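Local coordinates for uncharacterized protein (PDB 4R8O) that is of unknown function but folds as a single-layer antiparallel beta-sheet built from beta-hairpin repeats, at residues R48-A53 and N65-Y71; N7-N11 and E22-M27. One frame throughout, in Å; residues are numbered along the deposited sequence.

Interaction 1: R48-A53 and N65-Y71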
ATOM      1  N   ARG A  48       9.925   6.354  -3.722  1.00 56.62           N
ATOM      2  CA  ARG A  48       8.827   5.455  -3.661  1.00 55.51           C
ATOM      3  C   ARG A  48       7.839   5.757  -4.771  1.00 54.10           C
ATOM      4  O   ARG A  48       7.456   6.902  -4.968  1.00 49.76           O
ATOM      5  CB  ARG A  48       8.123   5.559  -2.320  1.00 59.66           C
ATOM      6  CG  ARG A  48       7.017   4.523  -2.151  1.00 58.77           C
ATOM      7  CD  ARG A  48       6.499   4.549  -0.732  1.00 64.10           C
ATOM      8  NE  ARG A  48       7.433   3.875   0.190  1.00 65.06           N
ATOM      9  CZ  ARG A  48       7.451   4.011   1.522  1.00 66.93           C
ATOM     10  NH1 ARG A  48       6.604   4.841   2.152  1.00 66.66           N
ATOM     11  NH2 ARG A  48       8.352   3.332   2.245  1.00 61.07           N
ATOM     12  N   THR A  49       7.366   4.701  -5.423  1.00 54.08           N
ATOM     13  CA  THR A  49       6.469   4.825  -6.577  1.00 53.77           C
ATOM     14  C   THR A  49       5.087   4.269  -6.381  1.00 49.70           C
ATOM     15  O   THR A  49       4.134   4.831  -6.909  1.00 57.60           O
ATOM     16  CB  THR A  49       7.152   4.200  -7.780  1.00 53.94           C
ATOM     17  OG1 THR A  49       8.033   5.203  -8.280  1.00 49.77           O
ATOM     18  CG2 THR A  49       6.191   3.830  -8.888  1.00 63.79           C
ATOM     19  N   GLU A  50       4.971   3.163  -5.676  1.00 48.70           N
ATOM     20  CA  GLU A  50       3.664   2.592  -5.342  1.00 46.23           C
ATOM     21  C   GLU A  50       3.577   2.389  -3.856  1.00 45.08           C
ATOM     22  O   GLU A  50       4.553   2.464  -3.135  1.00 44.61           O
ATOM     23  CB  GLU A  50       3.498   1.245  -6.016  1.00 46.96           C
ATOM     24  CG  GLU A  50       2.078   0.809  -6.343  1.00 47.21           C
ATOM     25  CD  GLU A  50       2.130  -0.334  -7.325  1.00 47.81           C
ATOM     26  OE1 GLU A  50       2.538  -0.103  -8.500  1.00 57.10           O
ATOM     27  OE2 GLU A  50       1.860  -1.475  -6.919  1.00 52.74           O
ATOM     28  N   ASP A  51       2.370   2.135  -3.413  1.00 46.95           N
ATOM     29  CA  ASP A  51       2.087   1.764  -2.046  1.00 49.43           C
ATOM     30  C   ASP A  51       0.779   1.035  -2.123  1.00 44.01           C
ATOM     31  O   ASP A  51      -0.261   1.629  -1.920  1.00 45.80           O
ATOM     32  CB  ASP A  51       1.984   3.031  -1.148  1.00 52.40           C
ATOM     33  CG  ASP A  51       1.458   2.739   0.266  1.00 57.66           C
ATOM     34  OD1 ASP A  51       1.049   1.592   0.533  1.00 59.60           O
ATOM     35  OD2 ASP A  51       1.470   3.667   1.123  1.00 64.62           O
ATOM     36  N   GLU A  52       0.848  -0.239  -2.431  1.00 42.44           N
ATOM     37  CA  GLU A  52      -0.338  -1.074  -2.539  1.00 46.47           C
ATOM     38  C   GLU A  52      -0.791  -1.482  -1.147  1.00 46.26           C
ATOM     39  O   GLU A  52      -0.025  -2.056  -0.385  1.00 55.65           O
ATOM     40  CB  GLU A  52      -0.009  -2.314  -3.359  1.00 47.90           C
ATOM     41  CG  GLU A  52      -1.221  -3.112  -3.752  1.00 54.01           C
ATOM     42  CD  GLU A  52      -0.868  -4.419  -4.419  1.00 57.49           C
ATOM     43  OE1 GLU A  52       0.295  -4.617  -4.847  1.00 75.36           O
ATOM     44  OE2 GLU A  52      -1.762  -5.260  -4.537  1.00 57.32           O
ATOM     45  N   ALA A  53      -2.050  -1.237  -0.846  1.00 51.18           N
ATOM     46  CA  ALA A  53      -2.640  -1.438   0.499  1.00 46.96           C
ATOM     47  C   ALA A  53      -3.601  -2.590   0.437  1.00 48.89           C
ATOM     48  O   ALA A  53      -4.678  -2.444  -0.139  1.00 53.03           O
ATOM     49  CB  ALA A  53      -3.391  -0.192   0.882  1.00 49.21           C
ATOM     50  N   ASN A  65      -6.785  -7.264  -2.561  1.00 67.64           N
ATOM     51  CA  ASN A  65      -6.408  -5.955  -3.108  1.00 69.48           C
ATOM     52  C   ASN A  65      -7.484  -4.938  -2.807  1.00 68.03           C
ATOM     53  O   ASN A  65      -8.658  -5.266  -2.846  1.00 72.46           O
ATOM     54  CB  ASN A  65      -6.161  -6.062  -4.600  1.00 70.17           C
ATOM     55  CG  ASN A  65      -4.912  -6.851  -4.905  1.00 72.08           C
ATOM     56  OD1 ASN A  65      -4.727  -7.952  -4.397  1.00 85.37           O
ATOM     57  ND2 ASN A  65      -4.050  -6.305  -5.718  1.00 75.38           N
ATOM     58  N   ASN A  66      -7.091  -3.730  -2.428  1.00 68.15           N
ATOM     59  CA  ASN A  66      -8.082  -2.708  -2.042  1.00 68.10           C
ATOM     60  C   ASN A  66      -7.767  -1.370  -2.696  1.00 64.09           C
ATOM     61  O   ASN A  66      -8.425  -0.967  -3.640  1.00 68.93           O
ATOM     62  CB  ASN A  66      -8.183  -2.611  -0.494  1.00 70.73           C
ATOM     63  CG  ASN A  66      -9.057  -1.441  -0.034  1.00 79.81           C
ATOM     64  OD1 ASN A  66     -10.075  -1.127  -0.658  1.00 87.00           O
ATOM     65  ND2 ASN A  66      -8.655  -0.776   1.038  1.00 80.75           N
ATOM     66  N   LEU A  67      -6.743  -0.711  -2.174  1.00 63.32           N
ATOM     67  CA  LEU A  67      -6.301   0.604  -2.596  1.00 64.83           C
ATOM     68  C   LEU A  67      -4.875   0.520  -3.049  1.00 56.94           C
ATOM     69  O   LEU A  67      -4.144  -0.392  -2.645  1.00 56.79           O
ATOM     70  CB  LEU A  67      -6.378   1.591  -1.420  1.00 67.71           C
ATOM     71  CG  LEU A  67      -7.801   1.932  -0.953  1.00 78.49           C
ATOM     72  CD1 LEU A  67      -7.819   2.787   0.328  1.00 80.26           C
ATOM     73  CD2 LEU A  67      -8.592   2.626  -2.060  1.00 78.18           C
ATOM     74  N   CYS A  68      -4.473   1.497  -3.855  1.00 51.10           N
ATOM     75  CA  CYS A  68      -3.099   1.583  -4.383  1.00 48.31           C
ATOM     76  C   CYS A  68      -2.851   3.025  -4.745  1.00 49.22           C
ATOM     77  O   CYS A  68      -3.655   3.632  -5.436  1.00 55.71           O
ATOM     78  CB  CYS A  68      -2.981   0.739  -5.616  1.00 50.64           C
ATOM     79  SG  CYS A  68      -1.310   0.502  -6.215  1.00 55.06           S
ATOM     80  N   ILE A  69      -1.771   3.567  -4.227  1.00 47.93           N
ATOM     81  CA  ILE A  69      -1.346   4.923  -4.472  1.00 48.51           C
ATOM     82  C   ILE A  69      -0.077   4.895  -5.308  1.00 49.37           C
ATOM     83  O   ILE A  69       0.788   4.051  -5.079  1.00 50.94           O
ATOM     84  CB  ILE A  69      -0.931   5.599  -3.184  1.00 52.22           C
ATOM     85  CG1 ILE A  69      -2.021   5.433  -2.108  1.00 60.17           C
ATOM     86  CG2 ILE A  69      -0.653   7.064  -3.450  1.00 57.56           C
ATOM     87  CD1 ILE A  69      -1.564   5.831  -0.711  1.00 59.73           C
ATOM     88  N   ARG A  70       0.045   5.846  -6.228  1.00 53.54           N
ATOM     89  CA  ARG A  70       1.168   5.931  -7.168  1.00 48.19           C
ATOM     90  C   ARG A  70       1.680   7.341  -7.175  1.00 47.60           C
ATOM     91  O   ARG A  70       0.881   8.265  -7.208  1.00 50.79           O
ATOM     92  CB  ARG A  70       0.732   5.493  -8.554  1.00 45.73           C
ATOM     93  CG  ARG A  70       0.453   3.992  -8.543  1.00 47.82           C
ATOM     94  CD  ARG A  70       0.334   3.294  -9.904  1.00 41.97           C
ATOM     95  NE  ARG A  70      -0.424   2.073  -9.656  1.00 40.35           N
ATOM     96  CZ  ARG A  70      -1.056   1.312 -10.556  1.00 47.03           C
ATOM     97  NH1 ARG A  70      -1.017   1.572 -11.864  1.00 53.14           N
ATOM     98  NH2 ARG A  70      -1.735   0.238 -10.131  1.00 45.16           N
ATOM     99  N   TYR A  71       2.995   7.496  -7.072  1.00 43.96           N
ATOM    100  CA  TYR A  71       3.624   8.801  -6.892  1.00 47.37           C
ATOM    101  C   TYR A  71       4.452   9.098  -8.113  1.00 51.40           C
ATOM    102  O   TYR A  71       5.092   8.192  -8.654  1.00 51.47           O
ATOM    103  CB  TYR A  71       4.502   8.777  -5.664  1.00 47.94           C
ATOM    104  CG  TYR A  71       3.787   8.499  -4.330  1.00 48.42           C
ATOM    105  CD1 TYR A  71       3.143   9.526  -3.623  1.00 51.19           C
ATOM    106  CD2 TYR A  71       3.807   7.221  -3.745  1.00 50.68           C
ATOM    107  CE1 TYR A  71       2.525   9.294  -2.389  1.00 52.97           C
ATOM    108  CE2 TYR A  71       3.189   6.978  -2.502  1.00 49.33           C
ATOM    109  CZ  TYR A  71       2.555   8.023  -1.837  1.00 54.01           C
ATOM    110  OH  TYR A  71       1.959   7.823  -0.613  1.00 66.89           O
TER
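Arg48 enters the hairpin formed by strands 48-57 and 62-73 with its CB sideways to the partner strand; its carbonyl O lies 3.6 Å from Tyr71 CB, while the guanidinium turns to Tyr40 in a cation-pi contact and to the hydroxyl of Tyr42. The first hydrogen bond between the segments runs from Tyr71 N to Thr49 O at 2.9 Å, and Arg70 CA adds a CA-H...O contact to the same oxygen at 3.2 Å. Glu50 pairs with Arg70 at a non-hydrogen-bonded position. Its OE1 is 3.9 Å from Arg70 NE, a long salt bridge in which the oxygen sits well out of the guanidinium plane, so the attraction is between charges alone; Glu50 CG also packs 3.4 Å from Cys68 SG. Asp51 and Ile69 form a hydrogen-bonded pair, but both bonds are weak: Asp51 N to Ile69 O at 3.0 Å is bent to 128°, and Ile69 N to Asp51 O is stretched to 3.4 Å. Glu52 faces Cys68, with Glu52 CB 4.2 Å from Cys68 SG. Ala53 N regains a good bond to Leu67 O at 2.9 Å, with a weak return from Leu67 N to Ala53 O at 3.4 Å, and Ala53 CB meets Leu67 CB at 4.2 Å. The axes run at 174°, 4.6 Å at closest approach. Two good backbone bonds and three weak ones join the strands, while the carboxylates of Asp51 and Glu52 bond to His38 and Tyr92 on other strands, so cohesion runs sideways through the sheet, consistent with a single layer.

Interaction 2: N7-N11 and E22-M27; sequences NLIYN and ETIFKM
Four backbone hydrogen bonds define this antiparallel beta hairpin, which joins the edge strand 8-15 of the sheet to its neighbour, strand 18-28. Ile9 and Phe25 exchange two of them, Ile9 N to Phe25 O at 3.0 Å and Phe25 N to Ile9 O at 2.9 Å; Asn11 and Thr23 exchange the others, Asn11 N to Thr23 O at 3.0 Å and Thr23 N to Asn11 O at 2.8 Å. Between these hydrogen-bonded pairs, Tyr10 faces Ile24 as a non-hydrogen-bonded pair with CA atoms 4.8 Å apart. Backbones are extended, with phi/psi of -124/135 at Ile9 and -122/135 at Ile24, and the short axes of 8-11 and 22-27 run at 148° with a closest approach of 4.7 Å, so the strands are twisted about 32° from exactly antiparallel. CA-H...O contacts supplement the ladder, among them Ile24 CA to Ile9 O at 3.3 Å and Glu22 CA to Asn11 O at 3.4 Å.

Side chains alternate between the two faces. On one, Ile24 (chi1 m, chi2 t) fits between Leu8 and Tyr10: its CG2 lies 3.8 Å from Leu8 CB and its CG1 3.7 Å from Tyr10 CD2, while Glu22 OE1 approaches the Tyr10 ring edge, 3.9 Å from CD2. On the other, Phe25 (chi1 m, chi2 90°) presents its ring edge to Asn11, CE1 to CB 4.1 Å, and also touches Leu32 of the next strand. Beyond Phe25, selenomethionine Met27, with chi1 and chi2 both t and chi3 m, folds back toward Ile9 (chi1 m, chi2 98°, between wells), so that Met27 CE reaches Ile9 CG1 at 3.3 Å.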
ATOM      1  N   ASN A   7      -3.914   0.526  18.491  1.00119.75           N
ATOM      2  CA  ASN A   7      -4.092  -0.879  18.744  1.00113.79           C
ATOM      3  C   ASN A   7      -3.307  -1.682  17.703  1.00105.07           C
ATOM      4  O   ASN A   7      -3.579  -2.875  17.523  1.00104.50           O
ATOM      5  CB  ASN A   7      -5.599  -1.196  18.698  1.00119.37           C
ATOM      6  CG  ASN A   7      -5.926  -2.614  19.121  1.00125.61           C
ATOM      7  OD1 ASN A   7      -5.153  -3.259  19.829  1.00123.76           O
ATOM      8  ND2 ASN A   7      -7.070  -3.117  18.667  1.00123.47           N
ATOM      9  N   LEU A   8      -2.342  -1.055  16.996  1.00 94.15           N
ATOM     10  CA  LEU A   8      -1.687  -1.719  15.848  1.00 85.73           C
ATOM     11  C   LEU A   8      -0.205  -2.024  15.982  1.00 80.33           C
ATOM     12  O   LEU A   8       0.559  -1.221  16.513  1.00 78.32           O
ATOM     13  CB  LEU A   8      -1.807  -0.899  14.578  1.00 86.85           C
ATOM     14  CG  LEU A   8      -3.204  -0.471  14.174  1.00 83.60           C
ATOM     15  CD1 LEU A   8      -3.071   0.549  13.060  1.00 81.39           C
ATOM     16  CD2 LEU A   8      -4.032  -1.681  13.745  1.00 83.15           C
ATOM     17  N   ILE A   9       0.205  -3.140  15.369  1.00 72.07           N
ATOM     18  CA  ILE A   9       1.565  -3.641  15.441  1.00 65.83           C
ATOM     19  C   ILE A   9       2.181  -3.817  14.053  1.00 66.56           C
ATOM     20  O   ILE A   9       1.580  -4.407  13.151  1.00 64.46           O
ATOM     21  CB  ILE A   9       1.585  -4.967  16.198  1.00 70.05           C
ATOM     22  CG1 ILE A   9       1.050  -4.766  17.646  1.00 71.65           C
ATOM     23  CG2 ILE A   9       2.980  -5.505  16.246  1.00 69.01           C
ATOM     24  CD1 ILE A   9      -0.410  -5.141  17.823  1.00 75.66           C
ATOM     25  N   TYR A  10       3.424  -3.365  13.917  1.00 62.60           N
ATOM     26  CA  TYR A  10       4.070  -3.235  12.636  1.00 61.44           C
ATOM     27  C   TYR A  10       5.271  -4.153  12.489  1.00 65.21           C
ATOM     28  O   TYR A  10       6.093  -4.264  13.399  1.00 72.13           O
ATOM     29  CB  TYR A  10       4.506  -1.785  12.454  1.00 63.00           C
ATOM     30  CG  TYR A  10       3.324  -0.821  12.534  1.00 66.62           C
ATOM     31  CD1 TYR A  10       2.883  -0.329  13.771  1.00 65.91           C
ATOM     32  CD2 TYR A  10       2.617  -0.422  11.385  1.00 65.83           C
ATOM     33  CE1 TYR A  10       1.792   0.533  13.863  1.00 66.60           C
ATOM     34  CE2 TYR A  10       1.525   0.457  11.463  1.00 65.34           C
ATOM     35  CZ  TYR A  10       1.111   0.940  12.711  1.00 69.35           C
ATOM     36  OH  TYR A  10       0.012   1.812  12.838  1.00 68.05           O
ATOM     37  N   ASN A  11       5.389  -4.791  11.324  1.00 61.28           N
ATOM     38  CA  ASN A  11       6.630  -5.443  10.927  1.00 63.40           C
ATOM     39  C   ASN A  11       6.994  -5.140   9.481  1.00 64.47           C
ATOM     40  O   ASN A  11       6.204  -5.429   8.565  1.00 66.63           O
ATOM     41  CB  ASN A  11       6.541  -6.932  11.064  1.00 63.81           C
ATOM     42  CG  ASN A  11       7.836  -7.603  10.663  1.00 68.15           C
ATOM     43  OD1 ASN A  11       8.838  -7.576  11.407  1.00 70.39           O
ATOM     44  ND2 ASN A  11       7.844  -8.186   9.476  1.00 67.48           N
ATOM     45  N   GLU A  22       5.435  -3.928   4.363  1.00 63.06           N
ATOM     46  CA  GLU A  22       5.162  -3.793   5.779  1.00 62.37           C
ATOM     47  C   GLU A  22       3.821  -4.431   6.115  1.00 58.92           C
ATOM     48  O   GLU A  22       2.853  -4.263   5.397  1.00 62.06           O
ATOM     49  CB  GLU A  22       5.148  -2.340   6.126  1.00 66.04           C
ATOM     50  CG  GLU A  22       5.146  -2.094   7.602  1.00 71.58           C
ATOM     51  CD  GLU A  22       4.680  -0.717   7.930  1.00 74.36           C
ATOM     52  OE1 GLU A  22       3.528  -0.397   7.580  1.00 88.33           O
ATOM     53  OE2 GLU A  22       5.460   0.039   8.526  1.00 76.40           O
ATOM     54  N   THR A  23       3.763  -5.129   7.228  1.00 61.34           N
ATOM     55  CA  THR A  23       2.562  -5.833   7.625  1.00 59.54           C
ATOM     56  C   THR A  23       2.065  -5.209   8.935  1.00 61.29           C
ATOM     57  O   THR A  23       2.856  -4.856   9.811  1.00 62.29           O
ATOM     58  CB  THR A  23       2.865  -7.311   7.765  1.00 57.86           C
ATOM     59  OG1 THR A  23       3.519  -7.770   6.576  1.00 60.74           O
ATOM     60  CG2 THR A  23       1.606  -8.101   7.946  1.00 60.02           C
ATOM     61  N   ILE A  24       0.750  -5.069   9.044  1.00 61.93           N
ATOM     62  CA  ILE A  24       0.126  -4.466  10.221  1.00 67.14           C
ATOM     63  C   ILE A  24      -0.807  -5.522  10.765  1.00 63.71           C
ATOM     64  O   ILE A  24      -1.510  -6.209   9.998  1.00 61.59           O
ATOM     65  CB  ILE A  24      -0.598  -3.134   9.927  1.00 68.82           C
ATOM     66  CG1 ILE A  24       0.333  -2.189   9.148  1.00 71.18           C
ATOM     67  CG2 ILE A  24      -1.003  -2.443  11.224  1.00 69.68           C
ATOM     68  CD1 ILE A  24      -0.361  -0.998   8.502  1.00 70.35           C
ATOM     69  N   PHE A  25      -0.765  -5.689  12.082  1.00 59.64           N
ATOM     70  CA  PHE A  25      -1.568  -6.684  12.746  1.00 60.47           C
ATOM     71  C   PHE A  25      -2.360  -6.032  13.865  1.00 65.84           C
ATOM     72  O   PHE A  25      -2.016  -4.949  14.331  1.00 61.69           O
ATOM     73  CB  PHE A  25      -0.709  -7.733  13.437  1.00 58.89           C
ATOM     74  CG  PHE A  25       0.395  -8.327  12.613  1.00 57.38           C
ATOM     75  CD1 PHE A  25       1.669  -7.746  12.605  1.00 57.44           C
ATOM     76  CD2 PHE A  25       0.228  -9.567  11.972  1.00 57.28           C
ATOM     77  CE1 PHE A  25       2.727  -8.329  11.894  1.00 59.08           C
ATOM     78  CE2 PHE A  25       1.309 -10.165  11.280  1.00 55.85           C
ATOM     79  CZ  PHE A  25       2.547  -9.531  11.216  1.00 53.14           C
ATOM     80  N   LYS A  26      -3.383  -6.751  14.318  1.00 72.85           N
ATOM     81  CA  LYS A  26      -4.029  -6.504  15.604  1.00 77.38           C
ATOM     82  C   LYS A  26      -3.565  -7.628  16.542  1.00 84.03           C
ATOM     83  O   LYS A  26      -3.202  -8.719  16.078  1.00 82.66           O
ATOM     84  CB  LYS A  26      -5.539  -6.534  15.443  1.00 76.11           C
ATOM     85  CG  LYS A  26      -6.091  -5.433  14.536  1.00 82.66           C
ATOM     86  CD  LYS A  26      -7.597  -5.562  14.350  1.00 85.86           C
ATOM     87  CE  LYS A  26      -8.213  -4.339  13.680  1.00 87.47           C
ATOM     88  NZ  LYS A  26      -9.681  -4.528  13.514  1.00 88.37           N
HETATM   89  N   MSE A  27      -3.575  -7.373  17.851  1.00 89.66           N
HETATM   90  CA  MSE A  27      -3.142  -8.370  18.823  1.00 92.81           C
HETATM   91  C   MSE A  27      -4.067  -8.566  19.978  1.00 98.94           C
HETATM   92  O   MSE A  27      -4.206  -7.689  20.823  1.00101.36           O
HETATM   93  CB  MSE A  27      -1.786  -7.980  19.335  1.00 90.78           C
HETATM   94  CG  MSE A  27      -1.059  -9.196  19.881  1.00 91.39           C
HETATM   95 SE   MSE A  27       0.405  -8.490  20.966  0.75 94.97          SE
HETATM   96  CE  MSE A  27       1.327  -7.419  19.672  1.00 92.10           C
TER

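From the N terminus, interaction 2 comes first: 7-11 leads into the turn between strands 8-15 and 18-28, and 22-27 closes a loop of 10 intervening residues. Strand 31-42 follows, and then interaction 1 opens, closing its own loop of 11 residues between 48-53 and 65-71. The two are in series, neither nested nor crossed. The centres of interaction 1 and interaction 2 lie about 18 Å apart and their nearest atoms about 7 Å apart, without touching. Strand 31-42 bridges them, pairing through its backbone with 18-28 at Met36 and with 48-57 at Asn39. Interaction 2 lies at one edge of the seven-stranded sheet and interaction 1 near its middle, consistent with sequential hairpin repeats.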